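Local coordinates for transcriptional activator of comK gene (Bacillus halodurans, PDB 2HQB), which probably acts as an activator of the comK gene and, as a BMP-family lipoprotein with a substrate-binding-protein fold, probably binds a small ligand at the membrane, at residues A[130-135]-A[190-195]; A[159-162]-A[168-171]. All coordinates share one frame; numbering follows the deposited sequence.

Contact 1. Residues A[130-135]-A[190-195]; sequences GVIAAF and DGYHVP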
ATOM      1  N   GLY A 130      14.141  12.794  -3.175  1.00 57.68           N
ATOM      2  CA  GLY A 130      13.142  12.844  -4.230  1.00 52.23           C
ATOM      3  C   GLY A 130      12.102  11.733  -4.273  1.00 51.29           C
ATOM      4  O   GLY A 130      12.356  10.576  -3.891  1.00 48.04           O
ATOM      5  N   VAL A 131      10.911  12.108  -4.738  1.00 49.30           N
ATOM      6  CA  VAL A 131       9.817  11.184  -4.905  1.00 49.91           C
ATOM      7  C   VAL A 131       9.476  11.069  -6.376  1.00 52.87           C
ATOM      8  O   VAL A 131       9.314  12.094  -7.029  1.00 57.41           O
ATOM      9  CB  VAL A 131       8.526  11.667  -4.233  1.00 47.49           C
ATOM     10  CG1 VAL A 131       7.385  10.674  -4.535  1.00 48.78           C
ATOM     11  CG2 VAL A 131       8.714  11.768  -2.770  1.00 48.88           C
ATOM     12  N   ILE A 132       9.384   9.839  -6.895  1.00 50.12           N
ATOM     13  CA  ILE A 132       8.935   9.602  -8.278  1.00 46.84           C
ATOM     14  C   ILE A 132       7.599   8.854  -8.091  1.00 43.36           C
ATOM     15  O   ILE A 132       7.563   7.647  -7.863  1.00 42.38           O
ATOM     16  CB  ILE A 132       9.889   8.696  -9.083  1.00 48.81           C
ATOM     17  CG1 ILE A 132      11.273   9.321  -9.151  1.00 41.54           C
ATOM     18  CG2 ILE A 132       9.330   8.475 -10.489  1.00 43.38           C
ATOM     19  CD1 ILE A 132      12.299   8.527  -9.984  1.00 41.29           C
ATOM     20  N   ALA A 133       6.502   9.585  -8.131  1.00 43.62           N
ATOM     21  CA  ALA A 133       5.205   8.974  -7.941  1.00 47.29           C
ATOM     22  C   ALA A 133       4.413   8.993  -9.230  1.00 53.33           C
ATOM     23  O   ALA A 133       4.900   9.452 -10.269  1.00 48.81           O
ATOM     24  CB  ALA A 133       4.447   9.688  -6.855  1.00 43.26           C
ATOM     25  N   ALA A 134       3.183   8.492  -9.162  1.00 55.48           N
ATOM     26  CA  ALA A 134       2.345   8.425 -10.345  1.00 51.34           C
ATOM     27  C   ALA A 134       1.452   9.637 -10.416  1.00 51.62           C
ATOM     28  O   ALA A 134       1.382  10.316 -11.447  1.00 55.16           O
ATOM     29  CB  ALA A 134       1.517   7.142 -10.320  1.00 48.79           C
ATOM     30  N   PHE A 135       0.778   9.923  -9.307  1.00 50.26           N
ATOM     31  CA  PHE A 135      -0.127  11.057  -9.265  1.00 50.21           C
ATOM     32  C   PHE A 135      -0.007  11.890  -7.998  1.00 48.82           C
ATOM     33  O   PHE A 135       0.341  11.388  -6.925  1.00 47.90           O
ATOM     34  CB  PHE A 135      -1.570  10.594  -9.402  1.00 46.74           C
ATOM     35  CG  PHE A 135      -1.754   9.473 -10.353  1.00 46.66           C
ATOM     36  CD1 PHE A 135      -1.781   8.160  -9.897  1.00 58.13           C
ATOM     37  CD2 PHE A 135      -1.910   9.715 -11.712  1.00 44.82           C
ATOM     38  CE1 PHE A 135      -1.968   7.104 -10.788  1.00 49.41           C
ATOM     39  CE2 PHE A 135      -2.095   8.663 -12.607  1.00 28.97           C
ATOM     40  CZ  PHE A 135      -2.125   7.367 -12.146  1.00 37.29           C
ATOM     41  N   ASP A 190       3.855   0.998  -7.384  1.00 43.40           N
ATOM     42  CA  ASP A 190       4.051  -0.475  -7.345  1.00 41.82           C
ATOM     43  C   ASP A 190       4.550  -0.996  -8.658  1.00 34.07           C
ATOM     44  O   ASP A 190       5.516  -1.737  -8.716  1.00 31.61           O
ATOM     45  CB  ASP A 190       2.754  -1.211  -7.057  1.00 51.83           C
ATOM     46  CG  ASP A 190       2.193  -0.893  -5.700  1.00 50.23           C
ATOM     47  OD1 ASP A 190       2.644  -1.540  -4.730  1.00 44.36           O
ATOM     48  OD2 ASP A 190       1.311  -0.003  -5.626  1.00 41.79           O
ATOM     49  N   GLY A 191       3.877  -0.612  -9.724  1.00 31.39           N
ATOM     50  CA  GLY A 191       4.319  -1.072 -11.019  1.00 36.50           C
ATOM     51  C   GLY A 191       5.803  -0.948 -11.349  1.00 39.18           C
ATOM     52  O   GLY A 191       6.417  -1.955 -11.709  1.00 36.24           O
ATOM     53  N   TYR A 192       6.392   0.252 -11.216  1.00 40.78           N
ATOM     54  CA  TYR A 192       7.800   0.450 -11.591  1.00 37.09           C
ATOM     55  C   TYR A 192       8.781   0.475 -10.476  1.00 38.93           C
ATOM     56  O   TYR A 192       9.961   0.645 -10.710  1.00 45.58           O
ATOM     57  CB  TYR A 192       7.961   1.747 -12.378  1.00 35.21           C
ATOM     58  CG  TYR A 192       7.465   2.942 -11.621  1.00 42.46           C
ATOM     59  CD1 TYR A 192       8.124   3.397 -10.457  1.00 34.37           C
ATOM     60  CD2 TYR A 192       6.290   3.590 -12.020  1.00 39.74           C
ATOM     61  CE1 TYR A 192       7.602   4.469  -9.714  1.00 22.33           C
ATOM     62  CE2 TYR A 192       5.756   4.662 -11.285  1.00 32.72           C
ATOM     63  CZ  TYR A 192       6.415   5.091 -10.135  1.00 29.35           C
ATOM     64  OH  TYR A 192       5.865   6.117  -9.407  1.00 39.71           O
ATOM     65  N   HIS A 193       8.297   0.308  -9.262  1.00 40.15           N
ATOM     66  CA  HIS A 193       9.142   0.356  -8.097  1.00 38.66           C
ATOM     67  C   HIS A 193      10.482  -0.383  -8.206  1.00 40.58           C
ATOM     68  O   HIS A 193      11.543   0.249  -8.058  1.00 40.90           O
ATOM     69  CB  HIS A 193       8.354  -0.119  -6.888  1.00 35.36           C
ATOM     70  CG  HIS A 193       9.098   0.012  -5.604  1.00 32.65           C
ATOM     71  ND1 HIS A 193       9.225   1.213  -4.941  1.00 30.51           N
ATOM     72  CD2 HIS A 193       9.783  -0.900  -4.878  1.00 34.10           C
ATOM     73  CE1 HIS A 193       9.960   1.035  -3.858  1.00 38.56           C
ATOM     74  NE2 HIS A 193      10.312  -0.238  -3.795  1.00 45.51           N
ATOM     75  N   VAL A 194      10.466  -1.692  -8.462  1.00 39.17           N
ATOM     76  CA  VAL A 194      11.735  -2.418  -8.579  1.00 38.83           C
ATOM     77  C   VAL A 194      12.628  -1.884  -9.713  1.00 43.44           C
ATOM     78  O   VAL A 194      13.790  -1.533  -9.475  1.00 46.76           O
ATOM     79  CB  VAL A 194      11.521  -3.867  -8.781  1.00 36.79           C
ATOM     80  CG1 VAL A 194      12.844  -4.528  -8.942  1.00 36.40           C
ATOM     81  CG2 VAL A 194      10.811  -4.448  -7.569  1.00 41.46           C
ATOM     82  N   PRO A 195      12.114  -1.824 -10.957  1.00 40.34           N
ATOM     83  CA  PRO A 195      12.926  -1.293 -12.056  1.00 39.19           C
ATOM     84  C   PRO A 195      13.763  -0.085 -11.583  1.00 40.04           C
ATOM     85  O   PRO A 195      14.964  -0.006 -11.835  1.00 41.36           O
ATOM     86  CB  PRO A 195      11.876  -0.869 -13.071  1.00 34.52           C
ATOM     87  CG  PRO A 195      10.843  -1.928 -12.939  1.00 41.84           C
ATOM     88  CD  PRO A 195      10.769  -2.185 -11.435  1.00 44.43           C
TER

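Contact 2. Residues A[159-162]-A[168-171]; sequences RYVG and DKAL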
ATOM      1  N   ARG A 159       8.582  14.226  -8.760  1.00 45.99           N
ATOM      2  CA  ARG A 159       8.339  14.046 -10.193  1.00 47.35           C
ATOM      3  C   ARG A 159       7.177  13.064 -10.295  1.00 47.07           C
ATOM      4  O   ARG A 159       7.099  12.100  -9.542  1.00 46.81           O
ATOM      5  CB  ARG A 159       9.562  13.466 -10.916  1.00 46.56           C
ATOM      6  CG  ARG A 159      10.746  14.416 -11.032  1.00 57.38           C
ATOM      7  CD  ARG A 159      10.326  15.764 -11.590  1.00 59.16           C
ATOM      8  NE  ARG A 159      10.384  16.809 -10.573  1.00 59.51           N
ATOM      9  CZ  ARG A 159      11.292  17.780 -10.558  1.00 65.35           C
ATOM     10  NH1 ARG A 159      12.223  17.851 -11.507  1.00 63.47           N
ATOM     11  NH2 ARG A 159      11.268  18.689  -9.596  1.00 62.16           N
ATOM     12  N   TYR A 160       6.276  13.315 -11.228  1.00 47.39           N
ATOM     13  CA  TYR A 160       5.117  12.459 -11.417  1.00 44.84           C
ATOM     14  C   TYR A 160       5.221  11.622 -12.687  1.00 43.98           C
ATOM     15  O   TYR A 160       5.516  12.140 -13.751  1.00 45.39           O
ATOM     16  CB  TYR A 160       3.829  13.320 -11.459  1.00 33.69           C
ATOM     17  CG  TYR A 160       3.483  13.909 -10.094  1.00 39.58           C
ATOM     18  CD1 TYR A 160       3.579  15.290  -9.835  1.00 39.60           C
ATOM     19  CD2 TYR A 160       3.177  13.066  -9.031  1.00 40.40           C
ATOM     20  CE1 TYR A 160       3.398  15.797  -8.561  1.00 27.34           C
ATOM     21  CE2 TYR A 160       2.995  13.556  -7.765  1.00 52.09           C
ATOM     22  CZ  TYR A 160       3.114  14.920  -7.524  1.00 51.30           C
ATOM     23  OH  TYR A 160       2.999  15.334  -6.209  1.00 56.03           O
ATOM     24  N   VAL A 161       5.008  10.313 -12.572  1.00 44.58           N
ATOM     25  CA  VAL A 161       4.994   9.456 -13.761  1.00 40.80           C
ATOM     26  C   VAL A 161       3.549   9.524 -14.229  1.00 45.40           C
ATOM     27  O   VAL A 161       2.614   9.699 -13.429  1.00 48.96           O
ATOM     28  CB  VAL A 161       5.225   8.004 -13.450  1.00 25.13           C
ATOM     29  CG1 VAL A 161       5.195   7.219 -14.730  1.00 34.73           C
ATOM     30  CG2 VAL A 161       6.487   7.826 -12.725  1.00 24.03           C
ATOM     31  N   GLY A 162       3.311   9.382 -15.510  1.00 44.51           N
ATOM     32  CA  GLY A 162       1.912   9.456 -15.874  1.00 48.76           C
ATOM     33  C   GLY A 162       1.081   8.396 -15.162  1.00 49.64           C
ATOM     34  O   GLY A 162      -0.065   8.637 -14.813  1.00 42.85           O
ATOM     35  N   ASP A 168       9.797   2.980 -17.897  1.00 50.08           N
ATOM     36  CA  ASP A 168      10.587   3.772 -18.810  1.00 48.40           C
ATOM     37  C   ASP A 168      10.657   5.199 -18.299  1.00 50.94           C
ATOM     38  O   ASP A 168      11.724   5.651 -17.868  1.00 56.95           O
ATOM     39  CB  ASP A 168       9.932   3.707 -20.178  1.00 57.95           C
ATOM     40  CG  ASP A 168      10.880   4.044 -21.284  1.00 60.91           C
ATOM     41  OD1 ASP A 168      12.098   3.962 -21.046  1.00 65.42           O
ATOM     42  OD2 ASP A 168      10.404   4.366 -22.389  1.00 65.52           O
ATOM     43  N   LYS A 169       9.516   5.890 -18.329  1.00 44.31           N
ATOM     44  CA  LYS A 169       9.417   7.264 -17.875  1.00 42.60           C
ATOM     45  C   LYS A 169       9.942   7.389 -16.447  1.00 48.98           C
ATOM     46  O   LYS A 169      10.716   8.288 -16.140  1.00 50.04           O
ATOM     47  CB  LYS A 169       7.958   7.725 -17.920  1.00 48.54           C
ATOM     48  CG  LYS A 169       7.767   9.239 -17.707  1.00 58.24           C
ATOM     49  CD  LYS A 169       6.302   9.638 -17.872  1.00 83.90           C
ATOM     50  CE  LYS A 169       6.091  11.144 -17.689  1.00 97.12           C
ATOM     51  NZ  LYS A 169       4.643  11.553 -17.720  1.00100.27           N
ATOM     52  N   ALA A 170       9.511   6.484 -15.574  1.00 49.56           N
ATOM     53  CA  ALA A 170       9.937   6.506 -14.184  1.00 41.26           C
ATOM     54  C   ALA A 170      11.451   6.494 -14.108  1.00 44.97           C
ATOM     55  O   ALA A 170      12.051   7.150 -13.232  1.00 47.72           O
ATOM     56  CB  ALA A 170       9.381   5.298 -13.449  1.00 33.50           C
ATOM     57  N   LEU A 171      12.077   5.734 -15.008  1.00 43.03           N
ATOM     58  CA  LEU A 171      13.521   5.666 -14.999  1.00 47.41           C
ATOM     59  C   LEU A 171      14.091   6.994 -15.501  1.00 54.57           C
ATOM     60  O   LEU A 171      15.121   7.460 -14.963  1.00 55.62           O
ATOM     61  CB  LEU A 171      14.036   4.486 -15.822  1.00 36.08           C
ATOM     62  CG  LEU A 171      14.102   3.122 -15.130  1.00 37.99           C
ATOM     63  CD1 LEU A 171      14.305   2.090 -16.215  1.00 39.33           C
ATOM     64  CD2 LEU A 171      15.230   3.042 -14.065  1.00 30.63           C
TER

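Contact 1. Residues A[130-135]-A[190-195]
The phenol OH of Y192 donates a hydrogen bond of 2.8 Å to the main-chain O of I132, the only hydrogen bond between the two segments. The donor stands above the carbonyl plane, 42° out of it, with a C=O...donor angle of 117°. That carbonyl O and the carbonyl carbon of A133 both meet the ring at its edge, near its plane. Alongside, the CG2 branch of I132 lies 4.4 Å from Y192 CE1, a light apolar touch beside the bond. With CG of Y192 set between its backbone N and carbonyl carbon (chi1 57°), the ring reaches from the residues just before helix 193-203 to the end of strand 128-133. A phenylalanine here would lack the hydroxyl and would probably leave the buried I132 carbonyl without this donor. The case illustrates how a tyrosine hydroxyl can tie a strand's carboxyl end to a distant segment, here 190-195, in a Rossmann-like domain of the periplasmic-binding-protein type. V161 and A170 also touch the Y192 side chain, while I132 pairs with Y186 of strand 184-186 and its side chain touches L173 and F174 of helix 167-178.

Contact 2. Residues A[159-162]-A[168-171]
V161 and K169 send their side chains past each other in opposite directions, and the contact is made along their flanks. The two methyls of V161 divide the work. CG1, anti to the backbone N (chi1 -180°), lies 4.1 Å from CD of K169, whereas CG2 faces A170, meeting its CB at 3.9 Å. K169 is fully extended from CG to NZ, a shape that lays its aliphatic part past V161 and carries NZ to G162; on the way its CE comes within 4.1 Å of the Y160 carbonyl O. At G162, NZ and the backbone N are 3.4 Å apart. Both are donors, and this approach is therefore a proximity without a hydrogen bond. No hydrogen bond crosses between the segments, and the side-chain contacts are mainly apolar: the two valine methyls each meet a different residue of the helix. The arrangement exemplifies the short connection from strand 155-160 to helix 167-178 in an alpha/beta domain. At the helix start, D166 OD1 accepts a hydrogen bond from K169 N. V161 also touches L173 of helix 167-178, A170 reaches V196 of helix 193-203, and strand 155-160 runs parallel to strand 128-133 at the sheet's edge.

How the contacts relate
Followed from the N terminus, the chain first reaches 130-135, at the end of strand 128-133, which is the first half of contact 1, then helix 139-150 and strand 155-160. There contact 2 opens, and it closes only six residues on, in the first turn of helix 167-178. After strand 184-186 the chain returns with 190-195, completing contact 1, so the short loop of contact 2 sits wholly within the longer one. Their centres lie about 7 Å apart. Strands 128-133 and 155-160 are parallel neighbours in one sheet, probably bonded from R159 N to V131 O. Together the contacts join this sheet edge to helices 167-178 and 193-203.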